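Local coordinates for protein probable uracil-DNA glycosylase (Acanthamoeba polyphaga mimivirus, PDB 5X55) that belongs to the uracil-DNA glycosylase superfamily, alpha/beta proteins in which helices and loops pack about a central parallel beta-sheet of four strands, at residues N124-L129 and D136-V141; L170-M175 and E273-D278; S155-K160 and G266-T271. All blocks are in the same frame, centred on the assembly; numbering follows the deposited sequence.

Contact 1. Residues N124-L129 and D136-V141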
ATOM      1  N   ASN A 124      15.879 -10.080   8.990  1.00 28.31           N
ATOM      2  CA  ASN A 124      15.414 -11.312   8.367  1.00 24.89           C
ATOM      3  C   ASN A 124      13.965 -11.071   7.957  1.00 20.37           C
ATOM      4  O   ASN A 124      13.039 -11.315   8.736  1.00 24.63           O
ATOM      5  CB  ASN A 124      15.562 -12.470   9.340  1.00 26.21           C
ATOM      6  CG  ASN A 124      15.255 -13.803   8.720  1.00 23.88           C
ATOM      7  OD1 ASN A 124      14.526 -13.896   7.732  1.00 29.55           O
ATOM      8  ND2 ASN A 124      15.775 -14.860   9.325  1.00 26.66           N
ATOM      9  N   LEU A 125      13.775 -10.615   6.720  1.00 22.77           N
ATOM     10  CA  LEU A 125      12.442 -10.214   6.263  1.00 21.36           C
ATOM     11  C   LEU A 125      11.463 -11.385   6.217  1.00 22.77           C
ATOM     12  O   LEU A 125      10.263 -11.188   6.464  1.00 21.13           O
ATOM     13  CB  LEU A 125      12.532  -9.556   4.885  1.00 20.56           C
ATOM     14  CG  LEU A 125      13.275  -8.223   4.776  1.00 19.18           C
ATOM     15  CD1 LEU A 125      13.362  -7.729   3.313  1.00 21.94           C
ATOM     16  CD2 LEU A 125      12.639  -7.177   5.649  1.00 15.04           C
ATOM     17  N   LYS A 126      11.948 -12.597   5.914  1.00 23.11           N
ATOM     18  CA  LYS A 126      11.067 -13.767   5.842  1.00 24.75           C
ATOM     19  C   LYS A 126      10.291 -13.988   7.144  1.00 22.53           C
ATOM     20  O   LYS A 126       9.112 -14.364   7.114  1.00 24.31           O
ATOM     21  CB  LYS A 126      11.884 -15.008   5.478  1.00 29.91           C
ATOM     22  CG  LYS A 126      11.166 -16.332   5.723  1.00 24.81           C
ATOM     23  CD  LYS A 126      10.045 -16.599   4.728  1.00 30.90           C
ATOM     24  CE  LYS A 126       8.895 -17.384   5.382  1.00 35.93           C
ATOM     25  NZ  LYS A 126       9.305 -18.687   6.016  1.00 28.29           N
ATOM     26  N   LEU A 127      10.919 -13.725   8.295  1.00 23.02           N
ATOM     27  CA  LEU A 127      10.264 -13.878   9.592  1.00 24.42           C
ATOM     28  C   LEU A 127       9.151 -12.872   9.829  1.00 25.23           C
ATOM     29  O   LEU A 127       8.390 -13.036  10.785  1.00 23.01           O
ATOM     30  CB  LEU A 127      11.278 -13.751  10.725  1.00 22.25           C
ATOM     31  CG  LEU A 127      12.397 -14.784  10.723  1.00 23.70           C
ATOM     32  CD1 LEU A 127      13.262 -14.575  11.954  1.00 26.40           C
ATOM     33  CD2 LEU A 127      11.796 -16.177  10.700  1.00 27.20           C
ATOM     34  N   LEU A 128       9.043 -11.843   8.997  1.00 25.77           N
ATOM     35  CA  LEU A 128       7.985 -10.853   9.099  1.00 22.97           C
ATOM     36  C   LEU A 128       6.770 -11.201   8.246  1.00 24.20           C
ATOM     37  O   LEU A 128       5.798 -10.439   8.223  1.00 24.21           O
ATOM     38  CB  LEU A 128       8.544  -9.485   8.701  1.00 19.16           C
ATOM     39  CG  LEU A 128       9.777  -9.153   9.536  1.00 21.21           C
ATOM     40  CD1 LEU A 128      10.362  -7.829   9.111  1.00 20.50           C
ATOM     41  CD2 LEU A 128       9.411  -9.159  11.025  1.00 16.70           C
ATOM     42  N   LEU A 129       6.796 -12.338   7.570  1.00 25.63           N
ATOM     43  CA  LEU A 129       5.717 -12.776   6.690  1.00 27.35           C
ATOM     44  C   LEU A 129       5.010 -13.970   7.330  1.00 26.16           C
ATOM     45  O   LEU A 129       5.518 -15.091   7.287  1.00 30.00           O
ATOM     46  CB  LEU A 129       6.295 -13.123   5.327  1.00 27.42           C
ATOM     47  CG  LEU A 129       5.295 -13.481   4.243  1.00 32.32           C
ATOM     48  CD1 LEU A 129       4.411 -12.282   3.925  1.00 23.31           C
ATOM     49  CD2 LEU A 129       6.090 -13.944   3.045  1.00 25.36           C
ATOM     50  N   ASP A 136       5.701 -18.992  -1.479  1.00 31.51           N
ATOM     51  CA  ASP A 136       6.173 -19.250  -2.834  1.00 28.47           C
ATOM     52  C   ASP A 136       6.713 -17.977  -3.465  1.00 30.37           C
ATOM     53  O   ASP A 136       7.847 -17.953  -3.965  1.00 30.04           O
ATOM     54  CB  ASP A 136       5.056 -19.863  -3.686  1.00 32.80           C
ATOM     55  CG  ASP A 136       4.865 -21.360  -3.399  1.00 51.26           C
ATOM     56  OD1 ASP A 136       5.262 -21.808  -2.297  1.00 51.46           O
ATOM     57  OD2 ASP A 136       4.327 -22.090  -4.263  1.00 59.28           O
ATOM     58  N   PHE A 137       5.942 -16.886  -3.399  1.00 27.21           N
ATOM     59  CA  PHE A 137       6.472 -15.629  -3.908  1.00 28.74           C
ATOM     60  C   PHE A 137       7.769 -15.287  -3.199  1.00 26.64           C
ATOM     61  O   PHE A 137       8.768 -14.940  -3.843  1.00 29.73           O
ATOM     62  CB  PHE A 137       5.456 -14.497  -3.747  1.00 27.08           C
ATOM     63  CG  PHE A 137       6.067 -13.133  -3.839  1.00 25.60           C
ATOM     64  CD1 PHE A 137       6.468 -12.616  -5.067  1.00 25.77           C
ATOM     65  CD2 PHE A 137       6.256 -12.372  -2.707  1.00 23.62           C
ATOM     66  CE1 PHE A 137       7.033 -11.367  -5.163  1.00 19.93           C
ATOM     67  CE2 PHE A 137       6.828 -11.125  -2.790  1.00 27.79           C
ATOM     68  CZ  PHE A 137       7.221 -10.616  -4.031  1.00 24.39           C
ATOM     69  N   PHE A 138       7.797 -15.456  -1.876  1.00 26.47           N
ATOM     70  CA  PHE A 138       8.993 -15.065  -1.151  1.00 28.58           C
ATOM     71  C   PHE A 138      10.168 -15.958  -1.527  1.00 31.38           C
ATOM     72  O   PHE A 138      11.301 -15.475  -1.645  1.00 26.94           O
ATOM     73  CB  PHE A 138       8.726 -15.073   0.355  1.00 26.38           C
ATOM     74  CG  PHE A 138       9.439 -13.984   1.071  1.00 33.07           C
ATOM     75  CD1 PHE A 138      10.763 -14.133   1.448  1.00 34.55           C
ATOM     76  CD2 PHE A 138       8.807 -12.779   1.315  1.00 37.82           C
ATOM     77  CE1 PHE A 138      11.432 -13.109   2.085  1.00 33.66           C
ATOM     78  CE2 PHE A 138       9.459 -11.755   1.948  1.00 32.52           C
ATOM     79  CZ  PHE A 138      10.775 -11.914   2.333  1.00 37.12           C
ATOM     80  N   LYS A 139       9.904 -17.237  -1.810  1.00 35.09           N
ATOM     81  CA  LYS A 139      10.984 -18.118  -2.242  1.00 35.40           C
ATOM     82  C   LYS A 139      11.557 -17.651  -3.576  1.00 29.35           C
ATOM     83  O   LYS A 139      12.770 -17.729  -3.802  1.00 30.66           O
ATOM     84  CB  LYS A 139      10.471 -19.559  -2.324  1.00 38.40           C
ATOM     85  CG  LYS A 139      11.447 -20.559  -2.929  1.00 45.17           C
ATOM     86  CD  LYS A 139      10.821 -21.953  -2.993  1.00 54.36           C
ATOM     87  CE  LYS A 139      11.685 -22.938  -3.773  1.00 53.90           C
ATOM     88  NZ  LYS A 139      10.942 -24.200  -4.068  1.00 59.57           N
ATOM     89  N   TYR A 140      10.706 -17.111  -4.451  1.00 30.72           N
ATOM     90  CA  TYR A 140      11.212 -16.570  -5.709  1.00 33.11           C
ATOM     91  C   TYR A 140      12.051 -15.320  -5.473  1.00 36.47           C
ATOM     92  O   TYR A 140      13.048 -15.090  -6.170  1.00 33.74           O
ATOM     93  CB  TYR A 140      10.056 -16.266  -6.664  1.00 36.18           C
ATOM     94  CG  TYR A 140      10.478 -15.480  -7.894  1.00 38.73           C
ATOM     95  CD1 TYR A 140      11.108 -16.110  -8.970  1.00 36.99           C
ATOM     96  CD2 TYR A 140      10.233 -14.110  -7.987  1.00 36.03           C
ATOM     97  CE1 TYR A 140      11.495 -15.393 -10.105  1.00 31.81           C
ATOM     98  CE2 TYR A 140      10.621 -13.382  -9.119  1.00 37.24           C
ATOM     99  CZ  TYR A 140      11.250 -14.033 -10.172  1.00 38.22           C
ATOM    100  OH  TYR A 140      11.638 -13.311 -11.289  1.00 42.61           O
ATOM    101  N   VAL A 141      11.680 -14.509  -4.484  1.00 36.40           N
ATOM    102  CA  VAL A 141      12.362 -13.232  -4.325  1.00 31.16           C
ATOM    103  C   VAL A 141      13.733 -13.420  -3.683  1.00 31.03           C
ATOM    104  O   VAL A 141      14.697 -12.741  -4.065  1.00 30.59           O
ATOM    105  CB  VAL A 141      11.463 -12.262  -3.540  1.00 31.45           C
ATOM    106  CG1 VAL A 141      12.276 -11.215  -2.857  1.00 34.88           C
ATOM    107  CG2 VAL A 141      10.500 -11.600  -4.498  1.00 30.58           C
TER

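Contact 2. Residues L170-M175 and E273-D278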
ATOM      1  N   LEU A 170       4.547  -4.970  11.397  1.00 21.06           N
ATOM      2  CA  LEU A 170       3.580  -4.370  10.484  1.00 22.92           C
ATOM      3  C   LEU A 170       4.103  -4.228   9.059  1.00 19.94           C
ATOM      4  O   LEU A 170       3.342  -3.819   8.175  1.00 21.15           O
ATOM      5  CB  LEU A 170       3.153  -3.002  11.000  1.00 18.75           C
ATOM      6  CG  LEU A 170       2.598  -3.010  12.411  1.00 22.11           C
ATOM      7  CD1 LEU A 170       2.257  -1.585  12.826  1.00 18.69           C
ATOM      8  CD2 LEU A 170       1.371  -3.902  12.436  1.00 24.39           C
ATOM      9  N   LEU A 171       5.373  -4.560   8.819  1.00 17.57           N
ATOM     10  CA  LEU A 171       6.008  -4.300   7.529  1.00 16.85           C
ATOM     11  C   LEU A 171       5.212  -4.874   6.359  1.00 18.13           C
ATOM     12  O   LEU A 171       5.039  -4.223   5.318  1.00 15.88           O
ATOM     13  CB  LEU A 171       7.420  -4.889   7.535  1.00 17.27           C
ATOM     14  CG  LEU A 171       8.157  -4.733   6.206  1.00 19.78           C
ATOM     15  CD1 LEU A 171       8.357  -3.255   5.924  1.00 14.84           C
ATOM     16  CD2 LEU A 171       9.478  -5.481   6.230  1.00 15.13           C
ATOM     17  N   PHE A 172       4.749  -6.109   6.496  1.00 19.24           N
ATOM     18  CA  PHE A 172       4.060  -6.805   5.419  1.00 21.64           C
ATOM     19  C   PHE A 172       2.573  -6.973   5.739  1.00 20.97           C
ATOM     20  O   PHE A 172       1.954  -7.966   5.348  1.00 21.47           O
ATOM     21  CB  PHE A 172       4.719  -8.159   5.157  1.00 19.35           C
ATOM     22  CG  PHE A 172       6.107  -8.078   4.560  1.00 18.07           C
ATOM     23  CD1 PHE A 172       6.383  -7.228   3.499  1.00 20.71           C
ATOM     24  CD2 PHE A 172       7.137  -8.879   5.058  1.00 18.97           C
ATOM     25  CE1 PHE A 172       7.680  -7.165   2.936  1.00 18.93           C
ATOM     26  CE2 PHE A 172       8.426  -8.828   4.514  1.00 20.18           C
ATOM     27  CZ  PHE A 172       8.693  -7.964   3.436  1.00 22.43           C
ATOM     28  N   ASN A 173       2.011  -5.991   6.448  1.00 18.15           N
ATOM     29  CA  ASN A 173       0.663  -6.075   7.013  1.00 21.68           C
ATOM     30  C   ASN A 173      -0.384  -6.485   5.981  1.00 21.04           C
ATOM     31  O   ASN A 173      -1.189  -7.399   6.219  1.00 20.90           O
ATOM     32  CB  ASN A 173       0.298  -4.719   7.619  1.00 20.44           C
ATOM     33  CG  ASN A 173      -0.546  -4.841   8.857  1.00 24.88           C
ATOM     34  OD1 ASN A 173      -0.775  -5.938   9.374  1.00 26.13           O
ATOM     35  ND2 ASN A 173      -0.997  -3.706   9.363  1.00 22.98           N
ATOM     36  N   THR A 174      -0.415  -5.795   4.840  1.00 21.11           N
ATOM     37  CA  THR A 174      -1.439  -6.092   3.842  1.00 20.62           C
ATOM     38  C   THR A 174      -1.306  -7.514   3.313  1.00 17.43           C
ATOM     39  O   THR A 174      -2.314  -8.186   3.072  1.00 22.93           O
ATOM     40  CB  THR A 174      -1.378  -5.086   2.698  1.00 22.37           C
ATOM     41  OG1 THR A 174      -1.436  -3.765   3.245  1.00 25.81           O
ATOM     42  CG2 THR A 174      -2.580  -5.272   1.787  1.00 20.85           C
ATOM     43  N   MET A 175      -0.074  -7.996   3.144  1.00 17.41           N
ATOM     44  CA  MET A 175       0.136  -9.378   2.701  1.00 20.65           C
ATOM     45  C   MET A 175      -0.235 -10.375   3.785  1.00 19.44           C
ATOM     46  O   MET A 175      -0.698 -11.477   3.481  1.00 20.28           O
ATOM     47  CB  MET A 175       1.596  -9.592   2.273  1.00 18.07           C
ATOM     48  CG  MET A 175       1.979  -8.758   1.030  1.00 22.12           C
ATOM     49  SD  MET A 175       3.737  -8.437   0.799  1.00 27.53           S
ATOM     50  CE  MET A 175       4.320 -10.087   0.397  1.00 23.58           C
ATOM     51  N   GLU A 273      12.565  -1.096  -4.894  1.00 20.56           N
ATOM     52  CA  GLU A 273      12.032  -1.059  -6.259  1.00 21.93           C
ATOM     53  C   GLU A 273      11.997  -2.447  -6.890  1.00 24.35           C
ATOM     54  O   GLU A 273      11.019  -2.806  -7.559  1.00 23.11           O
ATOM     55  CB  GLU A 273      12.850  -0.090  -7.134  1.00 25.93           C
ATOM     56  CG  GLU A 273      12.650   1.412  -6.811  1.00 30.77           C
ATOM     57  CD  GLU A 273      13.374   2.378  -7.777  1.00 39.74           C
ATOM     58  OE1 GLU A 273      14.546   2.141  -8.163  1.00 40.07           O
ATOM     59  OE2 GLU A 273      12.753   3.392  -8.157  1.00 47.11           O
ATOM     60  N   SER A 274      13.050  -3.247  -6.692  1.00 19.74           N
ATOM     61  CA  SER A 274      13.045  -4.570  -7.302  1.00 26.63           C
ATOM     62  C   SER A 274      12.058  -5.496  -6.599  1.00 18.95           C
ATOM     63  O   SER A 274      11.408  -6.326  -7.244  1.00 21.29           O
ATOM     64  CB  SER A 274      14.453  -5.176  -7.285  1.00 25.10           C
ATOM     65  OG  SER A 274      15.358  -4.337  -7.965  1.00 36.35           O
ATOM     66  N   PHE A 275      11.953  -5.381  -5.279  1.00 21.28           N
ATOM     67  CA  PHE A 275      10.987  -6.186  -4.542  1.00 21.89           C
ATOM     68  C   PHE A 275       9.573  -5.867  -4.995  1.00 17.08           C
ATOM     69  O   PHE A 275       8.796  -6.770  -5.307  1.00 18.85           O
ATOM     70  CB  PHE A 275      11.151  -5.949  -3.039  1.00 24.22           C
ATOM     71  CG  PHE A 275      10.227  -6.780  -2.187  1.00 22.65           C
ATOM     72  CD1 PHE A 275      10.578  -8.070  -1.824  1.00 23.34           C
ATOM     73  CD2 PHE A 275       9.019  -6.260  -1.740  1.00 19.96           C
ATOM     74  CE1 PHE A 275       9.735  -8.850  -1.022  1.00 29.07           C
ATOM     75  CE2 PHE A 275       8.170  -7.016  -0.937  1.00 24.72           C
ATOM     76  CZ  PHE A 275       8.522  -8.323  -0.581  1.00 23.89           C
ATOM     77  N   THR A 276       9.233  -4.578  -5.072  1.00 17.05           N
ATOM     78  CA  THR A 276       7.892  -4.191  -5.506  1.00 19.54           C
ATOM     79  C   THR A 276       7.643  -4.581  -6.963  1.00 20.52           C
ATOM     80  O   THR A 276       6.541  -5.031  -7.310  1.00 21.26           O
ATOM     81  CB  THR A 276       7.685  -2.689  -5.286  1.00 20.86           C
ATOM     82  OG1 THR A 276       7.841  -2.384  -3.894  1.00 20.77           O
ATOM     83  CG2 THR A 276       6.281  -2.264  -5.726  1.00 17.67           C
ATOM     84  N   ALA A 277       8.657  -4.461  -7.825  1.00 18.96           N
ATOM     85  CA  ALA A 277       8.477  -4.899  -9.207  1.00 19.08           C
ATOM     86  C   ALA A 277       8.178  -6.388  -9.272  1.00 19.71           C
ATOM     87  O   ALA A 277       7.273  -6.817  -9.997  1.00 18.72           O
ATOM     88  CB  ALA A 277       9.713  -4.562 -10.041  1.00 20.02           C
ATOM     89  N   ASP A 278       8.911  -7.197  -8.495  1.00 19.89           N
ATOM     90  CA  ASP A 278       8.625  -8.627  -8.461  1.00 19.87           C
ATOM     91  C   ASP A 278       7.263  -8.925  -7.832  1.00 19.51           C
ATOM     92  O   ASP A 278       6.621  -9.914  -8.193  1.00 22.59           O
ATOM     93  CB  ASP A 278       9.732  -9.368  -7.711  1.00 26.31           C
ATOM     94  CG  ASP A 278      10.969  -9.598  -8.565  1.00 27.49           C
ATOM     95  OD1 ASP A 278      10.860  -9.559  -9.810  1.00 33.13           O
ATOM     96  OD2 ASP A 278      12.054  -9.819  -7.988  1.00 33.71           O
TER

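Contact 3. Residues S155-K160 and G266-T271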
ATOM      1  N   SER A 155      19.845  -3.765   7.342  1.00 22.53           N
ATOM      2  CA  SER A 155      20.706  -4.003   8.502  1.00 27.66           C
ATOM      3  C   SER A 155      21.616  -2.811   8.758  1.00 29.20           C
ATOM      4  O   SER A 155      21.880  -2.460   9.915  1.00 31.17           O
ATOM      5  CB  SER A 155      21.547  -5.266   8.307  1.00 28.15           C
ATOM      6  OG  SER A 155      20.756  -6.442   8.347  1.00 32.45           O
ATOM      7  N   SER A 156      22.100  -2.170   7.691  1.00 25.17           N
ATOM      8  CA  SER A 156      22.948  -0.995   7.864  1.00 31.77           C
ATOM      9  C   SER A 156      22.166   0.170   8.455  1.00 34.78           C
ATOM     10  O   SER A 156      22.703   0.918   9.278  1.00 38.76           O
ATOM     11  CB  SER A 156      23.613  -0.610   6.534  1.00 32.57           C
ATOM     12  OG  SER A 156      22.789   0.214   5.728  1.00 36.69           O
ATOM     13  N   TYR A 157      20.885   0.333   8.081  1.00 35.15           N
ATOM     14  CA  TYR A 157      20.076   1.362   8.740  1.00 33.23           C
ATOM     15  C   TYR A 157      19.921   1.072  10.228  1.00 27.93           C
ATOM     16  O   TYR A 157      19.909   1.994  11.051  1.00 31.40           O
ATOM     17  CB  TYR A 157      18.683   1.483   8.108  1.00 29.93           C
ATOM     18  CG  TYR A 157      18.613   1.749   6.621  1.00 27.39           C
ATOM     19  CD1 TYR A 157      19.646   2.382   5.935  1.00 33.74           C
ATOM     20  CD2 TYR A 157      17.499   1.356   5.900  1.00 25.96           C
ATOM     21  CE1 TYR A 157      19.547   2.613   4.544  1.00 31.38           C
ATOM     22  CE2 TYR A 157      17.394   1.572   4.531  1.00 24.43           C
ATOM     23  CZ  TYR A 157      18.403   2.200   3.857  1.00 30.17           C
ATOM     24  OH  TYR A 157      18.246   2.397   2.488  1.00 32.28           O
ATOM     25  N   LEU A 158      19.771  -0.201  10.597  1.00 30.71           N
ATOM     26  CA  LEU A 158      19.688  -0.516  12.025  1.00 33.84           C
ATOM     27  C   LEU A 158      21.001  -0.264  12.750  1.00 37.44           C
ATOM     28  O   LEU A 158      20.989   0.120  13.931  1.00 33.63           O
ATOM     29  CB  LEU A 158      19.275  -1.967  12.240  1.00 30.37           C
ATOM     30  CG  LEU A 158      17.807  -2.098  12.602  1.00 34.65           C
ATOM     31  CD1 LEU A 158      16.997  -1.840  11.345  1.00 31.48           C
ATOM     32  CD2 LEU A 158      17.496  -3.468  13.223  1.00 32.98           C
ATOM     33  N   GLU A 159      22.140  -0.495  12.075  1.00 39.24           N
ATOM     34  CA  GLU A 159      23.441  -0.225  12.691  1.00 41.82           C
ATOM     35  C   GLU A 159      23.636   1.258  12.985  1.00 39.36           C
ATOM     36  O   GLU A 159      24.269   1.608  13.988  1.00 43.38           O
ATOM     37  CB  GLU A 159      24.575  -0.767  11.819  1.00 42.54           C
ATOM     38  CG  GLU A 159      25.021  -2.182  12.201  1.00 43.65           C
ATOM     39  CD  GLU A 159      25.752  -2.226  13.540  1.00 58.00           C
ATOM     40  OE1 GLU A 159      25.100  -2.468  14.580  1.00 54.87           O
ATOM     41  OE2 GLU A 159      26.985  -2.004  13.552  1.00 65.86           O
ATOM     42  N   LYS A 160      23.088   2.138  12.151  1.00 37.05           N
ATOM     43  CA  LYS A 160      23.122   3.569  12.425  1.00 39.09           C
ATOM     44  C   LYS A 160      21.993   4.032  13.332  1.00 38.57           C
ATOM     45  O   LYS A 160      21.830   5.242  13.509  1.00 40.46           O
ATOM     46  CB  LYS A 160      23.080   4.361  11.122  1.00 36.55           C
ATOM     47  CG  LYS A 160      24.110   3.904  10.123  1.00 37.97           C
ATOM     48  CD  LYS A 160      24.030   4.700   8.846  1.00 40.84           C
ATOM     49  CE  LYS A 160      25.318   4.554   8.042  1.00 48.47           C
ATOM     50  NZ  LYS A 160      25.347   5.476   6.866  1.00 49.39           N
ATOM     51  N   GLY A 266      10.185   9.653   2.428  1.00 21.40           N
ATOM     52  CA  GLY A 266      10.660   9.020   1.203  1.00 21.39           C
ATOM     53  C   GLY A 266      12.146   8.729   1.110  1.00 19.04           C
ATOM     54  O   GLY A 266      12.701   8.786   0.020  1.00 21.95           O
ATOM     55  N   VAL A 267      12.816   8.402   2.218  1.00 20.31           N
ATOM     56  CA  VAL A 267      14.270   8.252   2.152  1.00 19.97           C
ATOM     57  C   VAL A 267      14.705   6.872   1.690  1.00 22.35           C
ATOM     58  O   VAL A 267      15.905   6.664   1.480  1.00 18.87           O
ATOM     59  CB  VAL A 267      14.952   8.579   3.499  1.00 24.57           C
ATOM     60  CG1 VAL A 267      14.710  10.040   3.877  1.00 21.34           C
ATOM     61  CG2 VAL A 267      14.470   7.660   4.616  1.00 18.66           C
ATOM     62  N   HIS A 268      13.772   5.930   1.486  1.00 20.30           N
ATOM     63  CA  HIS A 268      14.098   4.584   1.024  1.00 21.31           C
ATOM     64  C   HIS A 268      13.463   4.272  -0.323  1.00 24.00           C
ATOM     65  O   HIS A 268      13.032   3.145  -0.578  1.00 23.43           O
ATOM     66  CB  HIS A 268      13.678   3.544   2.050  1.00 18.86           C
ATOM     67  CG  HIS A 268      14.378   3.694   3.363  1.00 25.08           C
ATOM     68  ND1 HIS A 268      13.925   3.101   4.519  1.00 23.10           N
ATOM     69  CD2 HIS A 268      15.498   4.376   3.701  1.00 22.45           C
ATOM     70  CE1 HIS A 268      14.731   3.415   5.516  1.00 19.20           C
ATOM     71  NE2 HIS A 268      15.693   4.187   5.046  1.00 24.69           N
ATOM     72  N   ALA A 269      13.426   5.265  -1.216  1.00 23.94           N
ATOM     73  CA  ALA A 269      12.702   5.113  -2.475  1.00 22.08           C
ATOM     74  C   ALA A 269      13.383   4.137  -3.435  1.00 23.49           C
ATOM     75  O   ALA A 269      12.700   3.498  -4.233  1.00 29.75           O
ATOM     76  CB  ALA A 269      12.527   6.478  -3.137  1.00 21.93           C
ATOM     77  N   ARG A 270      14.712   4.020  -3.411  1.00 25.97           N
ATOM     78  CA  ARG A 270      15.357   3.053  -4.295  1.00 30.84           C
ATOM     79  C   ARG A 270      15.346   1.660  -3.685  1.00 27.76           C
ATOM     80  O   ARG A 270      15.268   0.664  -4.415  1.00 31.51           O
ATOM     81  CB  ARG A 270      16.807   3.454  -4.598  1.00 36.76           C
ATOM     82  CG  ARG A 270      17.027   4.796  -5.297  1.00 36.95           C
ATOM     83  CD  ARG A 270      16.928   4.694  -6.816  1.00 38.21           C
ATOM     84  NE  ARG A 270      15.775   5.451  -7.297  1.00 37.77           N
ATOM     85  CZ  ARG A 270      15.816   6.718  -7.707  1.00 41.90           C
ATOM     86  NH1 ARG A 270      16.985   7.398  -7.731  1.00 35.03           N
ATOM     87  NH2 ARG A 270      14.677   7.306  -8.097  1.00 34.94           N
ATOM     88  N   THR A 271      15.361   1.598  -2.353  1.00 24.28           N
ATOM     89  CA  THR A 271      15.566   0.357  -1.609  1.00 26.97           C
ATOM     90  C   THR A 271      14.639  -0.779  -2.041  1.00 20.43           C
ATOM     91  O   THR A 271      15.083  -1.923  -2.171  1.00 21.99           O
ATOM     92  CB  THR A 271      15.394   0.665  -0.122  1.00 28.89           C
ATOM     93  OG1 THR A 271      16.325   1.696   0.232  1.00 27.27           O
ATOM     94  CG2 THR A 271      15.636  -0.564   0.734  1.00 23.40           C
TER

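Contact 1. Residues N124-L129 and D136-V141
Leu-125, Lys-126 and Leu-129 gather round the ring of Phe-138, and their contact illustrates how one aromatic side chain can fasten a short turn to the helix that follows it. The interaction is almost wholly apolar. On the Leu-129 side the approach is tight: CD2 of Leu-129 lies 3.4 Å from CD2 of Phe-138, and the same methyl also rests near the CB and CG of the phenylalanine, the two chains lying alongside and pointing opposite ways. Leu-129 owes this reach to its first torsion, with CG anti to the backbone N (chi1 -175°). Leu-125 meets the far end of the ring, its CB at the edge, near the ring plane, and 3.9 Å from CZ of Phe-138. Its own branch continues toward Leu-150 and Leu-154 of helix 146-159.

In the fold, the ring thus joins the 3-10 turn 126-128 to helix 135-142, in a part of the chain that precedes every strand of the parallel sheet.

Between these leucines the ring meets the main chain of Lys-126, whose N stands 3.8 Å from CZ of Phe-138. The aliphatic part of the lysine takes part as well, with CB 3.9 Å from CE1 of Phe-138. Beyond that the chain bends and leads away, and Lys-126 makes a cation-pi contact with Phe-135.

Hydrogen bonds shape each partner without crossing between them. Leu-128 N donates to Leu-125 O at 2.9 Å, one of three successive i+3 bonds, from Leu-127, Leu-128 and Leu-129.

Contact 2. Residues L170-M175 and E273-D278
Phe-172 and Phe-275 reach toward each other from opposite directions, an example of large side chains bridging a gap that the main chain leaves: CA of Phe-172 and CA of Thr-276, the nearest pair, are 11.9 Å apart. The first segment begins with a type I turn from Leu-170 to Asn-173, closed by a bond from Asn-173 N to Leu-170 O. Leu-171 lays CD2 over one face of the Phe-172 ring, offset toward its rim. Phe-172 stands at the N-cap position of helix 173-177; its chi1 of -69° turns the ring away from the carbonyl carbon and toward helix 273-286. There CE1 of Phe-172 comes 3.8 Å from CZ of Phe-275. The ring planes are tilted by 27° and displaced so that little of either ring covers the other, with centroids 5.8 Å from each other. Phe-138 packs on the first ring, and Phe-258 meets the second edge-to-face. Next, Thr-174 binds main-chain oxygens of Gly-206 and Met-253 through OG1, and Met-175 turns its side chain onto Phe-252, so both residues meet strand 251-255. Helix 273-286 lies on the connection from that strand, which also includes strand 260-261, to strand 291-295, a beta-alpha-beta crossover past strand 185-189 in this alpha/beta fold.

Contact 3. Residues S155-K160 and G266-T271
The last turn of helix 146-159 meets the loop leading into helix 273-286 through an offset aromatic stack, in which Tyr-157 lies against His-268, and through a hydroxyl pair with Thr-271. The small antiparallel sheet of strands 164-165 and 260-261 borders the site: Ile-164 touches the tyrosine and Val-261 the histidine. The two rings are almost parallel, at 9°, with centroids 4.2 Å apart. NE2 of His-268 sits over one face of the tyrosine, offset toward the rim and 3.2 Å from CE2 of Tyr-157. In return, that carbon lies over a face of the imidazole. A chi1 of -56° sets CG opposite the carbonyl carbon of Tyr-157 and points the side chain from its helix into the loop, which brings the phenol oxygen alongside the CD2 side of the imidazole, OH of Tyr-157 being 3.6 Å from CD2 of His-268. OH of Tyr-157 then forms a hydrogen bond of 3.0 Å with OG1 of Thr-271, which stands at the ring's edge, near its plane. His-268 has a separate polar partner, Thr-259 OG1, at ND1. One ring is therefore held over its face by stacking and at its hydroxyl by a directional bond, while the imidazole is steadied independently, a combination that should restrict both sliding and rotation.

Contact 2 is the deep one, about 8 Å from the chain centre to its own. Contact 1 is buried though peripheral, its centre about 17 Å out, and contact 3, at about 19 Å, is partly buried. The first two touch and share a body of hydrocarbon: Val-141 joins helix 135-142 to helix 273-286 through Phe-275, while Leu-125 joins the turn to the 170-175 segment. Neither has a hydrogen bond between its segments. Contact 3 instead pairs near-parallel stacking with a hydroxyl bond, more polar chemistry at a less enclosed position. Its loop 266-271 leads, after one residue, into 273-278, so contacts 2 and 3 secure successive parts of one chain to the turn before helix 173-177 and to helix 146-159.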